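Local coordinates for probable Brix domain-containing ribosomal biogenesis protein (Methanothermobacter thermautotrophicus, PDB 1W94) that probably takes part in ribosome biogenesis as an rRNA-binding protein of the Imp4/Brix type, at residues M2-S7 against P47-S52; Q12-F17 against G56-I61; G69-I74 against C105-L110; V132-D137 against G144-I149. All blocks are in the same frame, centred on the assembly; numbering follows the deposited sequence.

All four contacts reach one mixed sheet, but they use it differently. Contacts 1 and 4 are the buried ones and join neighbouring strands by backbone hydrogen bonds, parallel in contact 1 and antiparallel in contact 4; their centres lie about 19 Å apart, on opposite sides of the centre of the chain. Contacts 2 and 3 are only partly buried and set a helix against a strand. Contact 2 does so by proline packing with no hydrogen bond across, contact 3 by an arginine gripping helix carbonyls. Strand 48-54 of contact 1 pairs with strand 57-64 of contact 2, and Phe17 of contact 2 touches Phe145 and Leu147 of contact 4.

Contact 1: M2-S7 against P47-S52; sequences MLLTTS and PVAVVS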
loop_
_atom_site.group_PDB
_atom_site.type_symbol
_atom_site.label_atom_id
_atom_site.label_comp_id
_atom_site.label_asym_id
_atom_site.label_seq_id
_atom_site.Cartn_x
_atom_site.Cartn_y
_atom_site.Cartn_z
HETATM N N MSE A 2 -0.098 -8.488 -7.154
HETATM C CA MSE A 2 -0.142 -7.166 -7.784
HETATM C C MSE A 2 1.226 -6.647 -8.245
HETATM O O MSE A 2 2.247 -6.994 -7.658
HETATM C CB MSE A 2 -0.740 -6.160 -6.810
HETATM C CG MSE A 2 -1.741 -5.209 -7.428
HETATM SE SE MSE A 2 -2.505 -4.150 -6.013
HETATM C CE MSE A 2 -3.635 -5.447 -5.200
ATOM N N LEU A 3 1.238 -5.858 -9.324
ATOM C CA LEU A 3 2.423 -5.077 -9.697
ATOM C C LEU A 3 2.278 -3.656 -9.122
ATOM O O LEU A 3 1.231 -3.025 -9.268
ATOM C CB LEU A 3 2.619 -5.026 -11.222
ATOM C CG LEU A 3 3.779 -4.188 -11.837
ATOM C CD1 LEU A 3 4.201 -4.699 -13.199
ATOM C CD2 LEU A 3 3.376 -2.753 -12.007
ATOM N N LEU A 4 3.332 -3.158 -8.499
ATOM C CA LEU A 4 3.354 -1.794 -8.033
ATOM C C LEU A 4 4.374 -0.996 -8.849
ATOM O O LEU A 4 5.464 -1.480 -9.158
ATOM C CB LEU A 4 3.747 -1.763 -6.559
ATOM C CG LEU A 4 3.923 -0.534 -5.657
ATOM C CD1 LEU A 4 4.797 0.539 -6.200
ATOM C CD2 LEU A 4 2.619 0.032 -5.230
ATOM N N THR A 5 4.008 0.255 -9.126
ATOM C CA THR A 5 4.871 1.247 -9.745
ATOM C C THR A 5 4.485 2.631 -9.196
ATOM O O THR A 5 3.588 2.756 -8.348
ATOM C CB THR A 5 4.776 1.182 -11.295
ATOM O OG1 THR A 5 5.925 1.803 -11.881
ATOM C CG2 THR A 5 3.476 1.844 -11.828
ATOM N N THR A 6 5.198 3.649 -9.666
ATOM C CA THR A 6 4.971 5.034 -9.275
ATOM C C THR A 6 4.485 5.847 -10.476
ATOM O O THR A 6 4.458 5.357 -11.601
ATOM C CB THR A 6 6.293 5.712 -8.799
ATOM O OG1 THR A 6 7.229 5.789 -9.897
ATOM C CG2 THR A 6 6.921 4.958 -7.624
ATOM N N SER A 7 4.105 7.093 -10.221
ATOM C CA SER A 7 3.939 8.095 -11.248
ATOM C C SER A 7 5.306 8.362 -11.939
ATOM O O SER A 7 6.356 7.996 -11.410
ATOM C CB SER A 7 3.404 9.372 -10.603
ATOM O OG SER A 7 4.115 9.692 -9.411
ATOM N N PRO A 47 -3.531 -7.169 -12.010
ATOM C CA PRO A 47 -3.784 -5.916 -11.285
ATOM C C PRO A 47 -2.530 -5.086 -10.978
ATOM O O PRO A 47 -1.455 -5.634 -10.715
ATOM C CB PRO A 47 -4.383 -6.358 -9.941
ATOM C CG PRO A 47 -4.463 -7.838 -9.952
ATOM C CD PRO A 47 -4.021 -8.367 -11.303
ATOM N N VAL A 48 -2.696 -3.769 -11.005
ATOM C CA VAL A 48 -1.628 -2.846 -10.617
ATOM C C VAL A 48 -2.061 -1.788 -9.595
ATOM O O VAL A 48 -3.242 -1.393 -9.553
ATOM C CB VAL A 48 -0.867 -2.228 -11.852
ATOM C CG1 VAL A 48 -1.277 -2.848 -13.193
ATOM C CG2 VAL A 48 -0.891 -0.673 -11.898
ATOM N N ALA A 49 -1.099 -1.355 -8.773
ATOM C CA ALA A 49 -1.213 -0.169 -7.932
ATOM C C ALA A 49 -0.144 0.837 -8.383
ATOM O O ALA A 49 1.024 0.451 -8.666
ATOM C CB ALA A 49 -0.981 -0.517 -6.446
ATOM N N VAL A 50 -0.551 2.109 -8.445
ATOM C CA VAL A 50 0.331 3.215 -8.795
ATOM C C VAL A 50 0.412 4.175 -7.589
ATOM O O VAL A 50 -0.603 4.706 -7.143
ATOM C CB VAL A 50 -0.163 3.972 -10.059
ATOM C CG1 VAL A 50 0.853 5.006 -10.489
ATOM C CG2 VAL A 50 -0.392 3.004 -11.199
ATOM N N VAL A 51 1.620 4.369 -7.059
ATOM C CA VAL A 51 1.826 5.401 -6.058
ATOM C C VAL A 51 2.126 6.695 -6.793
ATOM O O VAL A 51 3.177 6.817 -7.447
ATOM C CB VAL A 51 2.980 5.079 -5.078
ATOM C CG1 VAL A 51 3.085 6.204 -3.975
ATOM C CG2 VAL A 51 2.819 3.654 -4.462
ATOM N N SER A 52 1.223 7.656 -6.690
ATOM C CA SER A 52 1.490 8.991 -7.226
ATOM C C SER A 52 1.812 10.007 -6.120
ATOM O O SER A 52 1.529 9.762 -4.938
ATOM C CB SER A 52 0.338 9.485 -8.143
ATOM O OG SER A 52 -0.914 9.387 -7.487
#
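Met2, Ala49 and Val51 lose the most surface where residues 2-7 run alongside residues 47-52. Met2, a selenomethionine, reaches across the start of the strand pair: its CG lies 3.8 Å from Pro47 CB, and with chi2 extended (174°) its SE comes to 4.0 Å from Ala49 CB. The same methyl is approached from further along the first strand by Leu4, whose CD2 is 3.8 Å from Ala49 CB, so Ala49 is held between a selenium and a leucine branch. Leu4 CG is anti to its backbone N, and the torsion beyond it (chi2 -51°) swings CD2 toward the second strand, where it also meets Val51 CG2 at 3.7 Å; the two side chains cross obliquely. Val51 CG2 sits beside its own backbone N.

Beneath these side chains the backbones define a parallel register. Leu3 bonds to both residues flanking Val48, with Leu3 N to Pro47 O at 3.0 Å and Ala49 N to Leu3 O at 2.9 Å. Thr5 does the same around Val50, and Ser7 N to Val51 O (2.9 Å) ends the series with a donor standing above the carbonyl plane. Helix 12-25 packs on the Leu4, Thr6 and Val51 face, helix 37-44 on the face of Leu3, Val48 and Val50. Strand 28-29 follows helix 12-25 and pairs on the other side of 3-6, and helix 37-44 leads back to 48-54: parallel beta-alpha-beta order, consistent with the similarity of this domain to the anticodon-binding domain of class IIa aminoacyl-tRNA synthetases.

Contact 2: Q12-F17 against G56-I61; sequences QRTRSF and GNPARI
Thr14 turns OG1 beside its own backbone N (chi1 -63°), and Phe17, one turn further along the helix, holds CG anti to its backbone N (chi1 170°); between them these torsions present a hydroxyl and an aromatic side chain to Pro58. The proline ring is the centre of the contact and loses the most surface. Thr14 OG1 approaches Pro58 CD to 3.2 Å and Pro58 N to 3.3 Å, but a proline nitrogen has no hydrogen to share, so this is packing; the hydroxyl is hydrogen-bonded to Glu53 instead. Pro58 CG lies 4.0 Å from Thr14 CA, showing that the ring rests against the helix backbone itself. Phe17 then crosses the proline obliquely, with Phe17 CB 4.0 Å from Pro58 CG and Phe17 CD2 4.1 Å from Pro58 CB.

No hydrogen bond joins the two segments, whose axes are inclined at 61°. Just beyond Pro58, Ala59 and Arg60 both face Ser52, which makes a classic beta bulge. The first turns of helix 12-25 lie over three successive strands of the sheet: Thr14 bonds to Glu53 of strand 48-54, Pro58 belongs to strand 57-64, and Phe17 extends past it to Phe76 and Pro78 of strand 70-80.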
loop_
_atom_site.group_PDB
_atom_site.type_symbol
_atom_site.label_atom_id
_atom_site.label_comp_id
_atom_site.label_asym_id
_atom_site.label_seq_id
_atom_site.Cartn_x
_atom_site.Cartn_y
_atom_site.Cartn_z
ATOM N N GLN A 12 13.227 10.664 -4.773
ATOM C CA GLN A 12 13.882 9.621 -3.981
ATOM C C GLN A 12 12.966 9.044 -2.901
ATOM O O GLN A 12 12.930 7.826 -2.699
ATOM C CB GLN A 12 15.115 10.191 -3.288
ATOM C CG GLN A 12 16.370 9.411 -3.498
ATOM N N ARG A 13 12.239 9.912 -2.195
ATOM C CA ARG A 13 11.354 9.455 -1.120
ATOM C C ARG A 13 10.202 8.581 -1.641
ATOM O O ARG A 13 9.853 7.558 -1.042
ATOM C CB ARG A 13 10.805 10.627 -0.286
ATOM C CG ARG A 13 10.027 10.162 1.002
ATOM C CD ARG A 13 9.656 11.326 1.894
ATOM N NE ARG A 13 8.779 10.963 3.033
ATOM C CZ ARG A 13 9.182 10.320 4.134
ATOM N NH1 ARG A 13 10.429 9.890 4.249
ATOM N NH2 ARG A 13 8.326 10.065 5.118
ATOM N N THR A 14 9.613 8.989 -2.753
ATOM C CA THR A 14 8.561 8.203 -3.360
ATOM C C THR A 14 9.085 6.827 -3.799
ATOM O O THR A 14 8.408 5.820 -3.594
ATOM C CB THR A 14 7.862 8.984 -4.493
ATOM O OG1 THR A 14 7.230 10.134 -3.932
ATOM C CG2 THR A 14 6.791 8.160 -5.182
ATOM N N ARG A 15 10.294 6.798 -4.369
ATOM C CA ARG A 15 10.974 5.533 -4.735
ATOM C C ARG A 15 11.191 4.611 -3.534
ATOM O O ARG A 15 10.843 3.448 -3.573
ATOM C CB ARG A 15 12.332 5.810 -5.399
ATOM C CG ARG A 15 12.193 6.155 -6.849
ATOM C CD ARG A 15 13.545 6.273 -7.594
ATOM N NE ARG A 15 13.351 5.802 -8.972
ATOM C CZ ARG A 15 13.290 6.587 -10.050
ATOM N NH1 ARG A 15 13.445 7.898 -9.941
ATOM N NH2 ARG A 15 13.088 6.056 -11.247
ATOM N N SER A 16 11.812 5.154 -2.495
ATOM C CA SER A 16 12.099 4.437 -1.275
ATOM C C SER A 16 10.834 3.870 -0.670
ATOM O O SER A 16 10.783 2.689 -0.293
ATOM C CB SER A 16 12.736 5.388 -0.274
ATOM O OG SER A 16 14.087 5.584 -0.605
ATOM N N PHE A 17 9.828 4.734 -0.539
ATOM C CA PHE A 17 8.545 4.318 -0.022
ATOM C C PHE A 17 7.975 3.149 -0.817
ATOM O O PHE A 17 7.515 2.162 -0.229
ATOM C CB PHE A 17 7.519 5.450 -0.040
ATOM C CG PHE A 17 6.114 4.967 0.260
ATOM C CD1 PHE A 17 5.729 4.677 1.581
ATOM C CD2 PHE A 17 5.190 4.752 -0.776
ATOM C CE1 PHE A 17 4.469 4.210 1.863
ATOM C CE2 PHE A 17 3.901 4.275 -0.503
ATOM C CZ PHE A 17 3.544 3.994 0.824
ATOM N N GLY A 56 6.373 16.044 -4.612
ATOM C CA GLY A 56 7.497 15.158 -4.277
ATOM C C GLY A 56 7.289 14.151 -3.155
ATOM O O GLY A 56 8.186 13.349 -2.873
ATOM N N ASN A 57 6.103 14.169 -2.536
ATOM C CA ASN A 57 5.705 13.181 -1.529
ATOM C C ASN A 57 4.672 12.189 -2.110
ATOM O O ASN A 57 3.761 12.601 -2.833
ATOM C CB ASN A 57 5.078 13.889 -0.310
ATOM C CG ASN A 57 6.042 14.852 0.388
ATOM O OD1 ASN A 57 7.246 14.587 0.485
ATOM N ND2 ASN A 57 5.511 15.973 0.887
ATOM N N PRO A 58 4.802 10.901 -1.774
ATOM C CA PRO A 58 3.715 9.983 -2.097
ATOM C C PRO A 58 2.422 10.431 -1.378
ATOM O O PRO A 58 2.434 10.764 -0.181
ATOM C CB PRO A 58 4.216 8.628 -1.615
ATOM C CG PRO A 58 5.534 8.874 -0.893
ATOM C CD PRO A 58 5.901 10.275 -1.008
ATOM N N ALA A 59 1.331 10.484 -2.130
ATOM C CA ALA A 59 0.094 11.107 -1.682
ATOM C C ALA A 59 -1.132 10.245 -2.005
ATOM O O ALA A 59 -2.192 10.383 -1.380
ATOM C CB ALA A 59 -0.049 12.479 -2.336
ATOM N N ARG A 60 -1.004 9.391 -3.014
ATOM C CA ARG A 60 -2.144 8.574 -3.462
ATOM C C ARG A 60 -1.656 7.223 -3.993
ATOM O O ARG A 60 -0.610 7.148 -4.655
ATOM C CB ARG A 60 -2.930 9.308 -4.557
ATOM C CG ARG A 60 -4.095 8.537 -5.125
ATOM C CD ARG A 60 -4.648 9.243 -6.402
ATOM N NE ARG A 60 -5.287 10.527 -6.113
ATOM C CZ ARG A 60 -6.527 10.872 -6.488
ATOM N NH1 ARG A 60 -7.306 10.027 -7.185
ATOM N NH2 ARG A 60 -6.993 12.079 -6.157
ATOM N N ILE A 61 -2.389 6.173 -3.642
ATOM C CA ILE A 61 -2.250 4.883 -4.311
ATOM C C ILE A 61 -3.524 4.572 -5.067
ATOM O O ILE A 61 -4.599 4.513 -4.486
ATOM C CB ILE A 61 -1.945 3.720 -3.361
ATOM C CG1 ILE A 61 -0.787 4.096 -2.434
ATOM C CG2 ILE A 61 -1.584 2.418 -4.175
ATOM C CD1 ILE A 61 -0.383 2.953 -1.446
#

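Contact 3: G69-I74 against C105-L110; sequences GERGYI and CNLMGL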
loop_
_atom_site.group_PDB
_atom_site.type_symbol
_atom_site.label_atom_id
_atom_site.label_comp_id
_atom_site.label_asym_id
_atom_site.label_seq_id
_atom_site.Cartn_x
_atom_site.Cartn_y
_atom_site.Cartn_z
ATOM N N GLY A 69 -9.439 -1.002 -15.382
ATOM C CA GLY A 69 -10.552 -0.406 -14.652
ATOM C C GLY A 69 -10.073 0.017 -13.268
ATOM O O GLY A 69 -9.257 -0.674 -12.653
ATOM N N GLU A 70 -10.548 1.163 -12.793
ATOM C CA GLU A 70 -10.110 1.699 -11.514
ATOM C C GLU A 70 -10.970 1.133 -10.405
ATOM O O GLU A 70 -12.179 1.388 -10.329
ATOM C CB GLU A 70 -10.107 3.234 -11.463
ATOM C CG GLU A 70 -9.319 3.737 -10.167
ATOM C CD GLU A 70 -9.793 5.087 -9.633
ATOM O OE1 GLU A 70 -11.023 5.262 -9.379
ATOM O OE2 GLU A 70 -8.935 5.989 -9.452
ATOM N N ARG A 71 -10.329 0.342 -9.559
ATOM C CA ARG A 71 -10.974 -0.306 -8.442
ATOM C C ARG A 71 -11.251 0.724 -7.359
ATOM O O ARG A 71 -12.279 0.661 -6.687
ATOM C CB ARG A 71 -10.053 -1.396 -7.898
ATOM C CG ARG A 71 -9.842 -2.543 -8.882
ATOM C CD ARG A 71 -8.840 -3.563 -8.372
ATOM N NE ARG A 71 -9.341 -4.213 -7.159
ATOM C CZ ARG A 71 -8.673 -4.310 -6.013
ATOM N NH1 ARG A 71 -7.427 -3.822 -5.885
ATOM N NH2 ARG A 71 -9.267 -4.888 -4.981
ATOM N N GLY A 72 -10.342 1.682 -7.217
ATOM C CA GLY A 72 -10.396 2.629 -6.123
ATOM C C GLY A 72 -9.043 3.272 -5.846
ATOM O O GLY A 72 -8.064 3.070 -6.572
ATOM N N TYR A 73 -8.991 4.099 -4.815
ATOM C CA TYR A 73 -7.742 4.786 -4.502
ATOM C C TYR A 73 -7.697 5.145 -3.039
ATOM O O TYR A 73 -8.740 5.199 -2.368
ATOM C CB TYR A 73 -7.522 6.028 -5.418
ATOM C CG TYR A 73 -8.560 7.125 -5.266
ATOM C CD1 TYR A 73 -8.442 8.070 -4.237
ATOM C CD2 TYR A 73 -9.652 7.214 -6.119
ATOM C CE1 TYR A 73 -9.390 9.089 -4.063
ATOM C CE2 TYR A 73 -10.621 8.249 -5.961
ATOM C CZ TYR A 73 -10.482 9.177 -4.913
ATOM O OH TYR A 73 -11.394 10.226 -4.717
ATOM N N ILE A 74 -6.484 5.345 -2.536
ATOM C CA ILE A 74 -6.289 5.773 -1.142
ATOM C C ILE A 74 -5.472 7.062 -1.189
ATOM O O ILE A 74 -4.440 7.114 -1.885
ATOM C CB ILE A 74 -5.469 4.702 -0.334
ATOM C CG1 ILE A 74 -6.190 3.354 -0.252
ATOM C CG2 ILE A 74 -5.164 5.194 1.090
ATOM C CD1 ILE A 74 -5.322 2.231 0.348
ATOM N N CYS A 105 -9.146 -2.783 3.097
ATOM C CA CYS A 105 -8.806 -4.180 3.002
ATOM C C CYS A 105 -9.061 -4.745 1.590
ATOM O O CYS A 105 -8.254 -5.534 1.090
ATOM C CB CYS A 105 -9.522 -4.987 4.119
ATOM S SG CYS A 105 -9.008 -4.316 5.752
ATOM N N ASN A 106 -10.179 -4.355 0.970
ATOM C CA ASN A 106 -10.526 -4.842 -0.356
ATOM C C ASN A 106 -9.537 -4.375 -1.416
ATOM O O ASN A 106 -9.072 -5.187 -2.226
ATOM C CB ASN A 106 -11.979 -4.469 -0.705
ATOM C CG ASN A 106 -12.989 -5.306 0.068
ATOM O OD1 ASN A 106 -12.764 -6.498 0.329
ATOM N ND2 ASN A 106 -14.111 -4.698 0.425
ATOM N N LEU A 107 -9.163 -3.091 -1.373
ATOM C CA LEU A 107 -8.230 -2.538 -2.354
ATOM C C LEU A 107 -6.872 -3.236 -2.273
ATOM O O LEU A 107 -6.312 -3.648 -3.275
ATOM C CB LEU A 107 -8.040 -1.037 -2.123
ATOM C CG LEU A 107 -9.253 -0.186 -2.536
ATOM C CD1 LEU A 107 -8.992 1.273 -2.110
ATOM C CD2 LEU A 107 -9.519 -0.318 -4.031
HETATM N N MSE A 108 -6.368 -3.401 -1.063
HETATM C CA MSE A 108 -5.024 -3.925 -0.870
HETATM C C MSE A 108 -4.956 -5.440 -0.841
HETATM O O MSE A 108 -3.853 -6.002 -0.749
HETATM C CB MSE A 108 -4.426 -3.349 0.403
HETATM C CG MSE A 108 -4.143 -1.880 0.222
HETATM SE SE MSE A 108 -3.461 -1.101 1.779
HETATM C CE MSE A 108 -1.589 -1.937 1.861
ATOM N N GLY A 109 -6.113 -6.079 -0.909
ATOM C CA GLY A 109 -6.198 -7.528 -0.932
ATOM C C GLY A 109 -5.813 -8.140 0.408
ATOM O O GLY A 109 -5.186 -9.182 0.437
ATOM N N LEU A 110 -6.171 -7.499 1.516
ATOM C CA LEU A 110 -5.802 -8.043 2.826
ATOM C C LEU A 110 -6.811 -9.094 3.278
ATOM O O LEU A 110 -7.974 -8.978 2.967
ATOM C CB LEU A 110 -5.700 -6.917 3.851
ATOM C CG LEU A 110 -4.781 -5.793 3.405
ATOM C CD1 LEU A 110 -4.768 -4.749 4.489
ATOM C CD2 LEU A 110 -3.346 -6.328 3.156
#
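A Schellman motif ends helix 102-108: Gly109 turns to positive phi, Leu110 N bonds back to Cys105 O, and Gly109 N bonds weakly to Asn106 O. Arg71, from near the start of strand 70-80, reaches to this last turn. Its CB starts the contact against Leu107 CD2, at 4.0 Å. CG lies beside the backbone N, and after an extended step the chain bends at chi3 (64°), so that the guanidinium swings over Leu107, with CD2 of that residue lying over one of its faces. The carbonyl oxygens are met at the edge, in the plane of the group. Arg71 NH1 donates to Leu107 O at 2.8 Å, nearly straight (164°) and on a lone pair; Arg71 NH2 donates to Asn106 O at 2.8 Å, but stands 44° out of that carbonyl's plane. A positive group here would be expected to suit the negative end of the helix. An alanine here would remove both donors and would probably leave the last turn less firmly tied to the strand.

Below the arginine, Leu107 fits against the strand, with CD1 at 4.0 Å from Ile74 CG1, and Ile74 CD1 continues to selenium-bearing Met108. Cys105, in the same helix, is disulfide-linked to Cys97. The closest carbon-to-carbon approach is at Gly72, whose CA is 3.7 Å from Leu107 CD2: a CB there would come within 2.8 Å of that methyl.

Contact 4: V132-D137 against G144-I149; sequences VMELMD and GFKLLI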
loop_
_atom_site.group_PDB
_atom_site.type_symbol
_atom_site.label_atom_id
_atom_site.label_comp_id
_atom_site.label_asym_id
_atom_site.label_seq_id
_atom_site.Cartn_x
_atom_site.Cartn_y
_atom_site.Cartn_z
ATOM N N VAL A 132 -5.345 5.018 10.585
ATOM C CA VAL A 132 -3.922 4.678 10.540
ATOM C C VAL A 132 -3.776 3.152 10.344
ATOM O O VAL A 132 -4.358 2.353 11.124
ATOM C CB VAL A 132 -3.164 5.163 11.808
ATOM C CG1 VAL A 132 -1.704 4.664 11.811
ATOM C CG2 VAL A 132 -3.192 6.717 11.893
HETATM N N MSE A 133 -3.022 2.773 9.308
HETATM C CA MSE A 133 -2.712 1.392 9.025
HETATM C C MSE A 133 -1.278 1.200 9.429
HETATM O O MSE A 133 -0.373 1.781 8.833
HETATM C CB MSE A 133 -2.842 1.055 7.543
HETATM C CG MSE A 133 -4.236 1.116 7.021
HETATM SE SE MSE A 133 -4.257 0.553 5.164
HETATM C CE MSE A 133 -3.859 -1.299 5.380
ATOM N N GLU A 134 -1.080 0.389 10.449
ATOM C CA GLU A 134 0.234 0.183 10.997
ATOM C C GLU A 134 0.680 -1.265 10.810
ATOM O O GLU A 134 -0.046 -2.203 11.131
ATOM C CB GLU A 134 0.237 0.521 12.467
ATOM C CG GLU A 134 1.468 0.030 13.180
ATOM C CD GLU A 134 1.855 0.956 14.285
ATOM O OE1 GLU A 134 0.935 1.430 14.988
ATOM O OE2 GLU A 134 3.070 1.221 14.433
ATOM N N LEU A 135 1.890 -1.415 10.306
ATOM C CA LEU A 135 2.470 -2.722 10.105
ATOM C C LEU A 135 2.987 -3.257 11.437
ATOM O O LEU A 135 3.716 -2.554 12.163
ATOM C CB LEU A 135 3.607 -2.648 9.068
ATOM C CG LEU A 135 4.318 -3.954 8.704
ATOM C CD1 LEU A 135 3.291 -4.922 8.177
ATOM C CD2 LEU A 135 5.426 -3.704 7.665
HETATM N N MSE A 136 2.579 -4.489 11.760
HETATM C CA MSE A 136 3.105 -5.224 12.883
HETATM C C MSE A 136 4.121 -6.202 12.319
HETATM O O MSE A 136 3.849 -6.889 11.339
HETATM C CB MSE A 136 1.993 -5.993 13.604
HETATM C CG MSE A 136 0.835 -5.134 14.136
HETATM SE SE MSE A 136 1.452 -3.581 15.189
HETATM C CE MSE A 136 1.676 -4.362 16.887
ATOM N N ASP A 137 5.287 -6.288 12.951
ATOM C CA ASP A 137 6.361 -7.130 12.410
ATOM C C ASP A 137 6.262 -8.614 12.820
ATOM O O ASP A 137 5.265 -9.043 13.423
ATOM C CB ASP A 137 7.750 -6.538 12.714
ATOM C CG ASP A 137 8.076 -6.510 14.185
ATOM O OD1 ASP A 137 7.521 -7.323 14.980
ATOM O OD2 ASP A 137 8.919 -5.655 14.548
ATOM N N GLY A 144 7.498 0.144 12.446
ATOM C CA GLY A 144 7.977 1.445 12.008
ATOM C C GLY A 144 7.574 1.758 10.577
ATOM O O GLY A 144 8.389 2.282 9.806
ATOM N N PHE A 145 6.345 1.392 10.213
ATOM C CA PHE A 145 5.817 1.636 8.871
ATOM C C PHE A 145 4.299 1.800 8.910
ATOM O O PHE A 145 3.557 0.833 9.184
ATOM C CB PHE A 145 6.240 0.520 7.893
ATOM C CG PHE A 145 5.946 0.831 6.437
ATOM C CD1 PHE A 145 6.949 1.315 5.598
ATOM C CD2 PHE A 145 4.663 0.627 5.899
ATOM C CE1 PHE A 145 6.676 1.575 4.256
ATOM C CE2 PHE A 145 4.392 0.909 4.574
ATOM C CZ PHE A 145 5.390 1.386 3.743
ATOM N N LYS A 146 3.836 3.011 8.608
ATOM C CA LYS A 146 2.419 3.328 8.672
ATOM C C LYS A 146 1.947 4.022 7.414
ATOM O O LYS A 146 2.695 4.756 6.762
ATOM C CB LYS A 146 2.088 4.267 9.834
ATOM C CG LYS A 146 2.403 3.755 11.193
ATOM C CD LYS A 146 2.532 4.934 12.144
ATOM C CE LYS A 146 2.616 4.500 13.580
ATOM N NZ LYS A 146 2.610 5.670 14.503
ATOM N N LEU A 147 0.677 3.794 7.112
ATOM C CA LEU A 147 -0.043 4.562 6.121
ATOM C C LEU A 147 -1.062 5.422 6.864
ATOM O O LEU A 147 -1.933 4.903 7.557
ATOM C CB LEU A 147 -0.713 3.642 5.099
ATOM C CG LEU A 147 0.146 2.530 4.480
ATOM C CD1 LEU A 147 -0.706 1.760 3.461
ATOM C CD2 LEU A 147 1.378 3.094 3.757
ATOM N N LEU A 148 -0.905 6.745 6.735
ATOM C CA LEU A 148 -1.751 7.698 7.415
ATOM C C LEU A 148 -2.822 8.107 6.420
ATOM O O LEU A 148 -2.581 8.895 5.514
ATOM C CB LEU A 148 -0.921 8.894 7.927
ATOM C CG LEU A 148 0.367 8.504 8.718
ATOM C CD1 LEU A 148 1.172 9.701 9.144
ATOM C CD2 LEU A 148 0.018 7.697 9.967
ATOM N N ILE A 149 -3.998 7.531 6.584
ATOM C CA ILE A 149 -5.015 7.585 5.539
ATOM C C ILE A 149 -5.882 8.808 5.746
ATOM O O ILE A 149 -6.523 8.959 6.778
ATOM C CB ILE A 149 -5.893 6.303 5.552
ATOM C CG1 ILE A 149 -5.019 5.019 5.508
ATOM C CG2 ILE A 149 -6.972 6.354 4.470
ATOM C CD1 ILE A 149 -4.424 4.719 4.216
HETATM O O HOH W 1 4.609 0.174 12.331
#
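Three backbone hydrogen bonds make the first shell between residues 132-137 and 144-149. Met133 and Leu147 form an antiparallel hydrogen-bonded pair: Met133 N donates to Leu147 O at 3.0 Å in an almost straight bond (178°), and Leu147 N returns to Met133 O at 2.8 Å. Leu135 N donates to Phe145 O at 3.0 Å, nearly along the C=O axis. The reciprocal place is taken by a water, which accepts from Phe145 N (3.0 Å) and lies 2.9 Å from Leu135 O, so it is wedged into the strand pair just where the strand bends away at Gly144.

Glu134 and Lys146, a non-hydrogen-bonded pair, lie side by side on the other face from Met133. Glu134 OE2 sits 2.8 Å from the same water, which cannot donate to every acceptor around it at once, while the lysine passes its aliphatic chain along the carboxylate: OE2 is 3.4 Å from Lys146 CE, but 4.5 Å from Lys146 NZ, too far for a salt bridge. From outside, Arg124 of strand 120-124 forms a salt bridge with Glu134 OE1. An alanine in place of Glu134 would take away the carboxylate and would probably disturb both the water's setting and the hold on Arg124.

One face is thus apolar: Leu135, Phe145 and Leu147 pack on helix 12-25, and Met133, its selenium against Leu147 CD1, lies beside Met108 and Leu110. The other mixes the Val132 CG2 to Leu148 CD2 contact with a buried carboxylate, whose charge is likely to be stabilised by Arg124 and, more loosely, by Lys146.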